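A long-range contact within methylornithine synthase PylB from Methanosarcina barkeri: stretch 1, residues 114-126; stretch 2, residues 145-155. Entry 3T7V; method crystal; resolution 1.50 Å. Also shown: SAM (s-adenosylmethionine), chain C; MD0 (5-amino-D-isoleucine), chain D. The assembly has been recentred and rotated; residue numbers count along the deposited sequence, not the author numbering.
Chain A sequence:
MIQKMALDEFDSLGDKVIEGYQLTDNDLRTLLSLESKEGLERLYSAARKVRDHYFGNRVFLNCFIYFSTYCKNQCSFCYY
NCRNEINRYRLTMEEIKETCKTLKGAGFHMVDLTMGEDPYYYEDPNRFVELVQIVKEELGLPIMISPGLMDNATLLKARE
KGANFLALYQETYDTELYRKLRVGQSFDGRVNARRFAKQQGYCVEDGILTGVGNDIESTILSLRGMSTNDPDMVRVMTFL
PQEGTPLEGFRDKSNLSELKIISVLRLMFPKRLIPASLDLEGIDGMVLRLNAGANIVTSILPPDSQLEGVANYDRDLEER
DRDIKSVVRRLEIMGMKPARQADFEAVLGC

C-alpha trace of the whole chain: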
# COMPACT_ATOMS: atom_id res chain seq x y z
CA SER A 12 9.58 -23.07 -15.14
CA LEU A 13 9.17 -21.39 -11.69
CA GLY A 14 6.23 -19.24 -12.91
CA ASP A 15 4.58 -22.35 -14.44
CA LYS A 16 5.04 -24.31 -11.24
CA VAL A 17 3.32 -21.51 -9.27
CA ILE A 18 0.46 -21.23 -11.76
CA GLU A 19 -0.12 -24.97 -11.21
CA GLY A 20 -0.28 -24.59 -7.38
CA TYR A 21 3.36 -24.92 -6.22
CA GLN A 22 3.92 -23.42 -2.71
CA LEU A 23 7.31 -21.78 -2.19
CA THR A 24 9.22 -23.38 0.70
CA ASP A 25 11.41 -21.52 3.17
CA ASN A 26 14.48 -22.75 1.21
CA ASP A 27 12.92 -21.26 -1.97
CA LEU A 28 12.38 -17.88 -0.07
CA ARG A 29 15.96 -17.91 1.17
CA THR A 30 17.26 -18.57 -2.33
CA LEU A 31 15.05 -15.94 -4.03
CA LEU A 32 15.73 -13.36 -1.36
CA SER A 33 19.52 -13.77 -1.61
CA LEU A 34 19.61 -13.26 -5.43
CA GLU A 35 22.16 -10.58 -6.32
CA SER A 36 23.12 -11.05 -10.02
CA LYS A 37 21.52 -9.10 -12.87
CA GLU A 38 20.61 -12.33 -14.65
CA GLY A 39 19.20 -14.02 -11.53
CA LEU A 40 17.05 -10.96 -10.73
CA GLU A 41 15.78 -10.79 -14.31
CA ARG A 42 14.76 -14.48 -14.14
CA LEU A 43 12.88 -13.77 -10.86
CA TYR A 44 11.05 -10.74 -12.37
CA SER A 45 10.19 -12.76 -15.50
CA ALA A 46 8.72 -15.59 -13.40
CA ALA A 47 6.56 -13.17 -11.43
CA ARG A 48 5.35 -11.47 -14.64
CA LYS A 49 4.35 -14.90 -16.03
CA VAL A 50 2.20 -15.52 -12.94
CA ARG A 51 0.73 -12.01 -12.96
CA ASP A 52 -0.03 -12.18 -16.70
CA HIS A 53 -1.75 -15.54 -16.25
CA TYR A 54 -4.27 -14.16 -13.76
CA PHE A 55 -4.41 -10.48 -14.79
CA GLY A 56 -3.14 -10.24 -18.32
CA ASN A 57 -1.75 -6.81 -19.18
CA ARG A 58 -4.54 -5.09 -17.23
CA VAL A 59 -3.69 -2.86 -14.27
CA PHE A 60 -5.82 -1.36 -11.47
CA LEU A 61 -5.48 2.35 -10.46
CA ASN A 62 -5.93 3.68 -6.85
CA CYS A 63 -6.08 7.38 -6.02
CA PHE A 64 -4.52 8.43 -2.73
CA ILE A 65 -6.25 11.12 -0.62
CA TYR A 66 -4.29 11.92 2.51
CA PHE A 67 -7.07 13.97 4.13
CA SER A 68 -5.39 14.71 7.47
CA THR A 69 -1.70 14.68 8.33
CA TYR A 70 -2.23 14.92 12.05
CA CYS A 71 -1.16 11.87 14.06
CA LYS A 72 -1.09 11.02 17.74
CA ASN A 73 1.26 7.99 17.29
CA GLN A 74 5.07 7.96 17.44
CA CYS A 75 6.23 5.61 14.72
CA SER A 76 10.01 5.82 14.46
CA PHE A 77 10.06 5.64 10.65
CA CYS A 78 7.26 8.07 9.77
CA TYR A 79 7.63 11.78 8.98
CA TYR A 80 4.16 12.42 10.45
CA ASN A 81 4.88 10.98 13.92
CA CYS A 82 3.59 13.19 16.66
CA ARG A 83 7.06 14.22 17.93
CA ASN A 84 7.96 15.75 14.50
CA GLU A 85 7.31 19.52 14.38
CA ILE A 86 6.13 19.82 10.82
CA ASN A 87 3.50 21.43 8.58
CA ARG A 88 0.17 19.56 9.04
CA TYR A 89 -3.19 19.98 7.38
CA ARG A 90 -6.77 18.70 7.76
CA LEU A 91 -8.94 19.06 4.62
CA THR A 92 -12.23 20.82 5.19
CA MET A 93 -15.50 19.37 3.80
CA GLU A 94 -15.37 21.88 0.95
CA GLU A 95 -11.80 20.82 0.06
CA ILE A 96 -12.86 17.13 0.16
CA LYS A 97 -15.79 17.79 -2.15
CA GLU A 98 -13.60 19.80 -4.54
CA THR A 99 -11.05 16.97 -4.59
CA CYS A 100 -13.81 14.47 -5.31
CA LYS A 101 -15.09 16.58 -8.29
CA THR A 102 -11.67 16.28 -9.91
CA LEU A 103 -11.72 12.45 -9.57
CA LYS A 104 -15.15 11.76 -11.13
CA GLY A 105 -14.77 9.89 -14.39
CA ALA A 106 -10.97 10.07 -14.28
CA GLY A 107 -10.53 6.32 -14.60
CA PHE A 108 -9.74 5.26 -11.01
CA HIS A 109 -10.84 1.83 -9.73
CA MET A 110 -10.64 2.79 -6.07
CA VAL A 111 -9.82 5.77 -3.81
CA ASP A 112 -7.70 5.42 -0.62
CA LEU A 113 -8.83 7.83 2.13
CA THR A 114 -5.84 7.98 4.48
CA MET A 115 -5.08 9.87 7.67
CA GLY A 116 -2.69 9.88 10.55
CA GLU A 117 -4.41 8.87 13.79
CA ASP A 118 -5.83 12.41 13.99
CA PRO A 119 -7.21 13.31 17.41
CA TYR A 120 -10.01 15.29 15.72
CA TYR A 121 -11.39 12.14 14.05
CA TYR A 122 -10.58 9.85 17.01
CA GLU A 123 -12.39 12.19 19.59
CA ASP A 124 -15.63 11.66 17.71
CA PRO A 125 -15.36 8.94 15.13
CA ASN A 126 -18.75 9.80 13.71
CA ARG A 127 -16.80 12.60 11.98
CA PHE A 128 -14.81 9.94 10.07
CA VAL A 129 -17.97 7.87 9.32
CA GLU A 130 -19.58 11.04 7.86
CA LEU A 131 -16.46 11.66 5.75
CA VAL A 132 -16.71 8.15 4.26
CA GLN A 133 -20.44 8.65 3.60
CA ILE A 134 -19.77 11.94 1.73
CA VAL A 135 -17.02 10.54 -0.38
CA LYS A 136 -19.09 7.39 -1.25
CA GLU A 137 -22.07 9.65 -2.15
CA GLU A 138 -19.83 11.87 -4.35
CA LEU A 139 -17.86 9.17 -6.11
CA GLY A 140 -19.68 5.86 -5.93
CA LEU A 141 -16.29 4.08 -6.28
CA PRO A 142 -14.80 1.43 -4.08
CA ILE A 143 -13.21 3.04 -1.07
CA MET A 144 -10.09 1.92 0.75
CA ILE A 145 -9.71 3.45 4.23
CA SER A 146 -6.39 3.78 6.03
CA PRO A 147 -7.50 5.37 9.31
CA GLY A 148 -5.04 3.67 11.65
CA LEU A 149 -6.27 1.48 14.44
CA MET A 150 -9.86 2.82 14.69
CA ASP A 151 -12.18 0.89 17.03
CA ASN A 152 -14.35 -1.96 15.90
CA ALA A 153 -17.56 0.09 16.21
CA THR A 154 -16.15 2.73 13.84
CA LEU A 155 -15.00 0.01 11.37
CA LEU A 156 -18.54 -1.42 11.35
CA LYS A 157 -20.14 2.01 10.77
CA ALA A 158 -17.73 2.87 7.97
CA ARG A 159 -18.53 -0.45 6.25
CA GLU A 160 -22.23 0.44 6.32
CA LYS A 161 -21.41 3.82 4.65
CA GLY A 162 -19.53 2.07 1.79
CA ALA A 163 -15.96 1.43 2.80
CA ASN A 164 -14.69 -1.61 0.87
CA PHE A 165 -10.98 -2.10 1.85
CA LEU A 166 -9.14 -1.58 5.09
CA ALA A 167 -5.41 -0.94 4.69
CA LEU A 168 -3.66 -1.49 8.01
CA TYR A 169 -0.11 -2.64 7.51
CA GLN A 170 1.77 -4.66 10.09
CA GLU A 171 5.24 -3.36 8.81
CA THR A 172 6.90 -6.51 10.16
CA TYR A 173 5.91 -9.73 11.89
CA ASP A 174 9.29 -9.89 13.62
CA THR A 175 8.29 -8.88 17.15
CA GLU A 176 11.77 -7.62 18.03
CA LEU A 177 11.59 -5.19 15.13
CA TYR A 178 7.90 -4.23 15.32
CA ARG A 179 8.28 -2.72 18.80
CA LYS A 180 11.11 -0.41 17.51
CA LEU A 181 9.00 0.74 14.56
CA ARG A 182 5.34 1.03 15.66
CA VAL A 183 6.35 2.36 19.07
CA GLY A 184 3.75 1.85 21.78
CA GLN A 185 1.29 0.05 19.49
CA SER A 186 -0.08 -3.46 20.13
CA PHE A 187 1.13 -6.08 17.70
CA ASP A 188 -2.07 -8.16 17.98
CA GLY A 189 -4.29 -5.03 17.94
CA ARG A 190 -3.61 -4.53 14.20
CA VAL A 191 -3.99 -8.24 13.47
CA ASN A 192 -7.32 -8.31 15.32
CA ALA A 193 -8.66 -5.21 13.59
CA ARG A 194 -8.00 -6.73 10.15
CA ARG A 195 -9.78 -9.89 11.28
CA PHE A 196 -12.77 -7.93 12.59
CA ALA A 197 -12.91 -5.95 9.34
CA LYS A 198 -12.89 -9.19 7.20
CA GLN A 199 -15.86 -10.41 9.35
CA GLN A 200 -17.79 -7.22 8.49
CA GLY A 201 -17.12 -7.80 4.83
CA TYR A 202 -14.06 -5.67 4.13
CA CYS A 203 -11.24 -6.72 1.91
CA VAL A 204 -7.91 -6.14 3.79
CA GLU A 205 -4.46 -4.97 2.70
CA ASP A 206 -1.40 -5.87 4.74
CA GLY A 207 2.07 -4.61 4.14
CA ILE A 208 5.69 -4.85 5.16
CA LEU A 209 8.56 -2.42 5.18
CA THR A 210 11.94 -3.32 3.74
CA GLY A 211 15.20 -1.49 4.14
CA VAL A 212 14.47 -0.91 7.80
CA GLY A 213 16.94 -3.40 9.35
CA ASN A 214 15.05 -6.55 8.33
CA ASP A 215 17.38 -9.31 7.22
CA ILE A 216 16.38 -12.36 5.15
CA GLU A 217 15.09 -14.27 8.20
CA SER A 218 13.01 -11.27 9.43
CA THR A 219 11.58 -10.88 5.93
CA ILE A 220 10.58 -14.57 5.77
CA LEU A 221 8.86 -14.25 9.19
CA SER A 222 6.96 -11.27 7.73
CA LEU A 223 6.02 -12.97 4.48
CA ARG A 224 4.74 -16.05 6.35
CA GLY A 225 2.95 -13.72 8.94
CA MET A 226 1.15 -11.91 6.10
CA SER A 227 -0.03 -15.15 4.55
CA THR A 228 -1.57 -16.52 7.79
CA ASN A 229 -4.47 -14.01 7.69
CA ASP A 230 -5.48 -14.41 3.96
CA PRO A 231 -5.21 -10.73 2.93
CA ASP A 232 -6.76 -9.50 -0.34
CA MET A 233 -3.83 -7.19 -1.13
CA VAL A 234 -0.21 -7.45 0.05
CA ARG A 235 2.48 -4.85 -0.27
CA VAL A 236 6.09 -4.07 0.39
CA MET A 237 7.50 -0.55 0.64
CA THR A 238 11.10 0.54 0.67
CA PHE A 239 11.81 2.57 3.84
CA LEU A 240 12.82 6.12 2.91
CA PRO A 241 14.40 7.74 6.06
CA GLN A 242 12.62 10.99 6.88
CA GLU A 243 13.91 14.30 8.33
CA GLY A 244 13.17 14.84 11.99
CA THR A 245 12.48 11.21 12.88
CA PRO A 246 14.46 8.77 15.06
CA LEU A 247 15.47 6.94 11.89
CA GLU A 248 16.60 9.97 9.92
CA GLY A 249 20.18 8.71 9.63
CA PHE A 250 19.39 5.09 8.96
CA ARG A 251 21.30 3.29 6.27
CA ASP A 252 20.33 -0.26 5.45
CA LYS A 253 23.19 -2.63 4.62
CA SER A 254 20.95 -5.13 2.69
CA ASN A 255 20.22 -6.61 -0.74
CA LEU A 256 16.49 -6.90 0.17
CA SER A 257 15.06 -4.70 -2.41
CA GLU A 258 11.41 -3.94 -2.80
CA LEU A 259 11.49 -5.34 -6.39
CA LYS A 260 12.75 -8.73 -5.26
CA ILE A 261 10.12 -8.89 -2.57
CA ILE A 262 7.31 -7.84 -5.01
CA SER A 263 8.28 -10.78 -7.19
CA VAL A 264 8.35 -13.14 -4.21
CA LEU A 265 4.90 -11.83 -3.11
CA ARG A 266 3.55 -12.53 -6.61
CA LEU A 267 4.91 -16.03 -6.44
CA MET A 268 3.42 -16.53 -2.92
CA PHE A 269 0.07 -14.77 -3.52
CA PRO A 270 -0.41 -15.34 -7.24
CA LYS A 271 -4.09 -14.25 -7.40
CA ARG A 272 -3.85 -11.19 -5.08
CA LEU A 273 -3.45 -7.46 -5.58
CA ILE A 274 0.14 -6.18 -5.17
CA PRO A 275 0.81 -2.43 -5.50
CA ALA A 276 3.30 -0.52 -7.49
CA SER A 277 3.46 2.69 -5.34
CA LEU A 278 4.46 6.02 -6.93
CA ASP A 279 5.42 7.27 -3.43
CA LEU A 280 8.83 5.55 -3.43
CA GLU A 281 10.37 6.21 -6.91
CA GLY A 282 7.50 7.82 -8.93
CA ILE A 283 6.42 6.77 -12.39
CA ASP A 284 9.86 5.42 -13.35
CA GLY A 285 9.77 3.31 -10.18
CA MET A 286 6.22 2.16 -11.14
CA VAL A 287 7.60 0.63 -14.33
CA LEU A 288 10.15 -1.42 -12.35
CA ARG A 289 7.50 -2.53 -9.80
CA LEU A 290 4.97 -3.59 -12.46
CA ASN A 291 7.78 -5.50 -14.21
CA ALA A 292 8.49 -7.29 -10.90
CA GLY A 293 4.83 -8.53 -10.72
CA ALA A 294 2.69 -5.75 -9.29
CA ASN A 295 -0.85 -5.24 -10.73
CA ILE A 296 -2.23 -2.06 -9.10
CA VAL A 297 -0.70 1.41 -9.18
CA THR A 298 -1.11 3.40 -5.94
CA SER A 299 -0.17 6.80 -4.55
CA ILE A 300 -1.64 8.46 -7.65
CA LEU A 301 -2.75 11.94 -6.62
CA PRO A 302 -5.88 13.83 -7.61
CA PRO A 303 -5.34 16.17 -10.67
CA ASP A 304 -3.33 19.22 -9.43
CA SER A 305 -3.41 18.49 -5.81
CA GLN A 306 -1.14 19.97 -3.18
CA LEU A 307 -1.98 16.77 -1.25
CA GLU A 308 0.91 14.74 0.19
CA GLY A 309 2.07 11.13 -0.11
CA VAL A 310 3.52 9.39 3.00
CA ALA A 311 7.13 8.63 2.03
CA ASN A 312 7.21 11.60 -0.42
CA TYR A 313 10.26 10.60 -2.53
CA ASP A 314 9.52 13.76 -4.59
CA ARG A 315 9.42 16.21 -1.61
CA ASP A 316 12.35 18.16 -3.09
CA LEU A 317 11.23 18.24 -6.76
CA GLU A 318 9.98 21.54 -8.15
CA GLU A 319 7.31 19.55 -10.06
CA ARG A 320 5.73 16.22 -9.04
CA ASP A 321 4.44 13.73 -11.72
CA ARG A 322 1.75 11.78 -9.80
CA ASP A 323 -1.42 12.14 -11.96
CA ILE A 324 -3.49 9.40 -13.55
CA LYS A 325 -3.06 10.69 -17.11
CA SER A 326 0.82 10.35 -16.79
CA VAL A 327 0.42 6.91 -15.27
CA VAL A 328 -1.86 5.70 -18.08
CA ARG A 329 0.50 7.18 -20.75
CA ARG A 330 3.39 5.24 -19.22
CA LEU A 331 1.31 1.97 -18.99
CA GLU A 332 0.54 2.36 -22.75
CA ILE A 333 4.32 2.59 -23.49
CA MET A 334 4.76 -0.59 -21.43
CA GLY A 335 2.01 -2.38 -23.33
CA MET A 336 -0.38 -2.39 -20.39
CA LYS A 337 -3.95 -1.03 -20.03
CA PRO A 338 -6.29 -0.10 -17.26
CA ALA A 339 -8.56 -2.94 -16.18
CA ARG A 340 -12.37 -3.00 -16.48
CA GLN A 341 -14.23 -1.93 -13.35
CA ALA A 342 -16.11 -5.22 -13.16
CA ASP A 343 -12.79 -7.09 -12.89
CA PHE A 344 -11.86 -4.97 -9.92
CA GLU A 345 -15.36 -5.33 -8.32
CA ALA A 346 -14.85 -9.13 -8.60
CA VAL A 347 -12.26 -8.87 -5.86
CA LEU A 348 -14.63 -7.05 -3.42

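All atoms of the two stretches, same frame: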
# COMPACT_ATOMS: atom_id res chain seq x y z
N THR A 114 -6.85 8.25 3.48
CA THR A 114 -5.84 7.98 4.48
C THR A 114 -5.69 9.15 5.43
O THR A 114 -5.76 10.34 5.03
CB THR A 114 -4.49 7.73 3.76
OG1 THR A 114 -4.58 6.49 3.05
CG2 THR A 114 -3.29 7.57 4.77
N MET A 115 -5.43 8.84 6.71
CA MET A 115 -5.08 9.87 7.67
C MET A 115 -4.04 9.31 8.61
O MET A 115 -3.89 8.11 8.82
CB MET A 115 -6.30 10.42 8.48
CG MET A 115 -7.07 9.27 9.17
SD MET A 115 -8.28 10.04 10.30
CE MET A 115 -9.16 8.58 10.81
N GLY A 116 -3.33 10.24 9.26
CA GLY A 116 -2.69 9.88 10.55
C GLY A 116 -3.77 9.57 11.58
O GLY A 116 -4.98 9.75 11.27
N GLU A 117 -3.41 9.08 12.75
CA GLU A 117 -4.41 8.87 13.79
C GLU A 117 -4.69 10.26 14.36
O GLU A 117 -4.16 10.66 15.38
CB GLU A 117 -3.90 7.90 14.85
CG GLU A 117 -3.68 6.49 14.27
CD GLU A 117 -3.83 5.40 15.33
OE1 GLU A 117 -4.17 5.67 16.49
OE2 GLU A 117 -3.60 4.22 14.88
N ASP A 118 -5.62 10.96 13.67
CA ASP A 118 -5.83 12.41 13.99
C ASP A 118 -6.77 12.47 15.20
O ASP A 118 -7.93 12.02 15.08
CB ASP A 118 -6.46 13.03 12.73
CG ASP A 118 -6.83 14.48 12.92
OD1 ASP A 118 -6.71 15.00 14.00
OD2 ASP A 118 -7.29 15.01 11.88
N PRO A 119 -6.34 13.16 16.25
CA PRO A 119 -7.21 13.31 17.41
C PRO A 119 -8.58 13.87 17.11
O PRO A 119 -9.54 13.56 17.78
CB PRO A 119 -6.42 14.31 18.30
CG PRO A 119 -4.99 14.11 17.89
CD PRO A 119 -4.99 13.75 16.43
N TYR A 120 -8.71 14.76 16.11
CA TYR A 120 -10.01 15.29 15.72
C TYR A 120 -11.00 14.18 15.32
O TYR A 120 -12.17 14.17 15.72
CB TYR A 120 -9.80 16.29 14.58
CG TYR A 120 -11.13 16.82 14.03
CD1 TYR A 120 -11.84 17.82 14.69
CD2 TYR A 120 -11.66 16.29 12.84
CE1 TYR A 120 -13.08 18.29 14.23
CE2 TYR A 120 -12.88 16.73 12.33
CZ TYR A 120 -13.54 17.79 13.04
OH TYR A 120 -14.74 18.20 12.52
N TYR A 121 -10.52 13.24 14.48
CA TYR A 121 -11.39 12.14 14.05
C TYR A 121 -11.50 11.07 15.12
O TYR A 121 -12.56 10.43 15.20
CB TYR A 121 -10.88 11.54 12.72
CG TYR A 121 -11.11 12.48 11.56
CD1 TYR A 121 -12.37 12.58 10.98
CD2 TYR A 121 -10.06 13.28 11.01
CE1 TYR A 121 -12.62 13.42 9.93
CE2 TYR A 121 -10.30 14.17 9.98
CZ TYR A 121 -11.57 14.22 9.41
OH TYR A 121 -11.86 15.04 8.32
N TYR A 122 -10.48 10.85 15.95
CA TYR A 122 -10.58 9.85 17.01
C TYR A 122 -11.44 10.29 18.21
O TYR A 122 -12.02 9.42 18.87
CB TYR A 122 -9.16 9.46 17.45
CG TYR A 122 -8.57 8.38 16.53
CD1 TYR A 122 -8.21 8.65 15.20
CD2 TYR A 122 -8.43 7.06 17.01
CE1 TYR A 122 -7.73 7.63 14.35
CE2 TYR A 122 -7.91 6.08 16.20
CZ TYR A 122 -7.56 6.38 14.84
OH TYR A 122 -7.07 5.34 14.08
N GLU A 123 -11.54 11.61 18.46
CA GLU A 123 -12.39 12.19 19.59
C GLU A 123 -13.82 11.90 19.31
O GLU A 123 -14.58 11.65 20.23
CB GLU A 123 -12.14 13.74 19.52
CG GLU A 123 -12.89 14.65 20.41
CD GLU A 123 -12.25 16.00 20.31
OE1 GLU A 123 -12.47 16.74 19.31
OE2 GLU A 123 -11.46 16.28 21.23
N ASP A 124 -14.22 11.95 18.04
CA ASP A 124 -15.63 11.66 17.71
C ASP A 124 -15.64 10.96 16.36
O ASP A 124 -15.67 11.62 15.30
CB ASP A 124 -16.49 12.93 17.63
CG ASP A 124 -17.96 12.57 17.30
OD1 ASP A 124 -18.23 11.32 17.08
OD2 ASP A 124 -18.80 13.53 17.21
N PRO A 125 -15.51 9.64 16.39
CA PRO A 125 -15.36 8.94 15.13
C PRO A 125 -16.54 9.02 14.21
O PRO A 125 -16.39 8.66 13.04
CB PRO A 125 -15.06 7.46 15.52
CG PRO A 125 -15.05 7.43 16.98
CD PRO A 125 -15.35 8.77 17.57
N ASN A 126 -17.68 9.54 14.66
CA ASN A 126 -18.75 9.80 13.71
C ASN A 126 -18.31 10.84 12.65
O ASN A 126 -18.84 10.89 11.54
CB ASN A 126 -19.99 10.27 14.43
CG ASN A 126 -20.60 9.18 15.24
OD1 ASN A 126 -20.62 8.02 14.81
ND2 ASN A 126 -21.05 9.52 16.41
N ILE A 145 -10.01 2.55 3.09
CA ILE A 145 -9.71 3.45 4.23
C ILE A 145 -8.43 3.02 4.87
O ILE A 145 -8.17 1.79 5.09
CB ILE A 145 -10.91 3.52 5.22
CG1 ILE A 145 -11.25 2.15 5.81
CG2 ILE A 145 -12.07 4.29 4.63
CD1 ILE A 145 -12.24 2.24 7.00
N SER A 146 -7.62 4.02 5.26
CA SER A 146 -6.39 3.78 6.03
C SER A 146 -6.45 4.75 7.21
O SER A 146 -5.83 5.81 7.16
CB SER A 146 -5.15 4.07 5.15
OG SER A 146 -5.20 3.36 3.94
N PRO A 147 -7.22 4.43 8.25
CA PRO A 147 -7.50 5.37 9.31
C PRO A 147 -6.66 5.15 10.55
O PRO A 147 -6.92 5.81 11.58
CB PRO A 147 -8.97 5.04 9.63
CG PRO A 147 -9.00 3.53 9.51
CD PRO A 147 -8.06 3.18 8.34
N GLY A 148 -5.73 4.18 10.46
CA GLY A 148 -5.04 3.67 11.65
C GLY A 148 -5.92 2.72 12.42
O GLY A 148 -6.93 2.23 11.88
N LEU A 149 -5.58 2.49 13.67
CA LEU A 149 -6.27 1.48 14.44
C LEU A 149 -7.55 2.11 15.08
O LEU A 149 -7.59 2.57 16.25
CB LEU A 149 -5.28 0.88 15.43
CG LEU A 149 -5.92 -0.16 16.33
CD1 LEU A 149 -6.27 -1.35 15.45
CD2 LEU A 149 -4.99 -0.54 17.45
N MET A 150 -8.54 2.25 14.24
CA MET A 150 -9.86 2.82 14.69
C MET A 150 -10.58 1.60 15.43
O MET A 150 -10.29 0.39 15.18
CB MET A 150 -10.67 3.42 13.44
CG MET A 150 -10.33 4.94 12.97
SD MET A 150 -11.59 5.61 14.01
CE MET A 150 -11.71 7.37 13.61
N ASP A 151 -11.49 1.94 16.34
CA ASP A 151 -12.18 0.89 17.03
C ASP A 151 -13.12 0.09 16.17
O ASP A 151 -13.52 0.50 15.08
CB ASP A 151 -12.85 1.35 18.33
CG ASP A 151 -13.90 2.37 18.16
OD1 ASP A 151 -14.69 2.37 17.22
OD2 ASP A 151 -14.04 3.18 19.11
N ASN A 152 -13.47 -1.09 16.68
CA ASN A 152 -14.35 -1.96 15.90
C ASN A 152 -15.71 -1.28 15.60
O ASN A 152 -16.25 -1.44 14.50
CB ASN A 152 -14.65 -3.24 16.68
CG ASN A 152 -13.48 -4.17 16.76
OD1 ASN A 152 -12.45 -3.97 16.11
ND2 ASN A 152 -13.67 -5.27 17.53
N ALA A 153 -16.29 -0.52 16.51
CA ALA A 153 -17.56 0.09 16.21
C ALA A 153 -17.42 1.04 15.01
O ALA A 153 -18.32 1.19 14.20
CB ALA A 153 -18.08 0.85 17.40
N THR A 154 -16.30 1.78 14.95
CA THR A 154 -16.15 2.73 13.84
C THR A 154 -15.95 1.93 12.54
O THR A 154 -16.50 2.33 11.50
CB THR A 154 -14.98 3.62 14.08
OG1 THR A 154 -15.20 4.24 15.35
CG2 THR A 154 -14.88 4.74 13.01
N LEU A 155 -15.18 0.84 12.59
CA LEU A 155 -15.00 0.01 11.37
C LEU A 155 -16.36 -0.46 10.84
O LEU A 155 -16.63 -0.49 9.62
CB LEU A 155 -14.04 -1.20 11.63
CG LEU A 155 -12.57 -0.76 11.82
CD1 LEU A 155 -11.84 -2.06 12.23
CD2 LEU A 155 -12.02 -0.14 10.52
N SAM C . -1.69 6.27 10.08
CA SAM C . -2.22 5.11 9.54
C SAM C . -1.38 3.90 9.73
O SAM C . -0.26 4.00 10.26
OXT SAM C . -1.92 2.78 9.44
CB SAM C . -2.10 5.06 8.18
CG SAM C . -0.90 5.53 7.47
SD SAM C . -0.20 4.26 6.34
CE SAM C . -0.43 5.04 4.76
C5' SAM C . 1.54 4.49 6.59
C4' SAM C . 2.26 3.40 6.30
O4' SAM C . 3.03 4.26 5.24
C3' SAM C . 2.96 2.83 7.27
O3' SAM C . 2.09 1.70 7.33
C2' SAM C . 4.11 2.48 6.33
O2' SAM C . 4.02 1.12 5.77
C1' SAM C . 4.25 3.52 5.20
N9 SAM C . 5.32 4.52 5.58
C8 SAM C . 5.32 5.49 6.54
N7 SAM C . 6.49 6.11 6.54
C5 SAM C . 7.26 5.54 5.56
C6 SAM C . 8.59 5.72 5.16
N6 SAM C . 9.40 6.62 5.73
N1 SAM C . 9.05 5.02 4.11
C2 SAM C . 8.28 4.07 3.50
N3 SAM C . 7.03 3.78 3.93
C4 SAM C . 6.53 4.55 4.95
C MD0 D . 0.75 4.40 -1.19
N MD0 D . 1.23 6.66 -0.44
O MD0 D . -0.10 3.64 -1.70
CA MD0 D . 0.28 5.54 -0.35
CB MD0 D . 0.12 5.10 1.13
CD MD0 D . -1.65 3.90 2.59
NE MD0 D . -2.75 2.94 2.53
CG MD0 D . -1.04 4.06 1.20
CG2 MD0 D . 1.40 4.49 1.76
OXT MD0 D . 1.96 4.25 -1.35
O HOH W 1 -5.81 3.78 17.76

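The two stretches leave adjacent parallel strands and stay in contact through the loops that follow, burying 519 Å² between them. At Thr114 the strands are in register with Ser146, CA to CA 4.5 Å, and both side chains lie on the same face of the sheet, Thr114 OG1 3.3 Å from Ser146 CB. Both side chains also meet the ligands: Ser146 OG accepts a hydrogen bond from NE of 5-amino-D-isoleucine at 2.9 Å, and Thr114 CG2 approaches CE of S-adenosylmethionine at 3.8 Å.

Next to this pair, Met115 N donates to Ser146 O (3.1 Å, 166°). The extended Met115 side chain starts sideways, but its end reaches across, placing CE 3.7 Å from Pro147 CB and 4.0 Å from Met150 CE.

Beyond Gly116, the carboxylate of Glu117 binds the opposing loop. Its OE2 accepts from Leu149 N at 2.9 Å in a nearly linear bond, while a water donates both to Glu117 OE1 (2.8 Å) and to Leu149 O (2.6 Å). Gly148 fits this crowded site: its phi is positive, and an ideal CB would lie 2.6 Å from Glu117 CG and 2.9 Å from Tyr122 OH.

Asp118 caps the following short helix, its OD1 accepting from Tyr120 N at 2.9 Å. This helix carries Tyr122, whose hydroxyl donates to Pro147 O in a short 2.5 Å bond. Met150 covers one face of the Tyr122 ring, with SD 4.3 Å and CE 4.2 Å from the centroid. Flexible and apolar, Met150 also brings CE within 4.3 Å of Tyr121 CB and 3.9 Å of Pro125 CB.

Pro125 points toward stretch 2, its CB 3.2 Å from Thr154 OG1. That hydroxyl is engaged within its own helix start, donating to Asp151 OD1 at 2.7 Å.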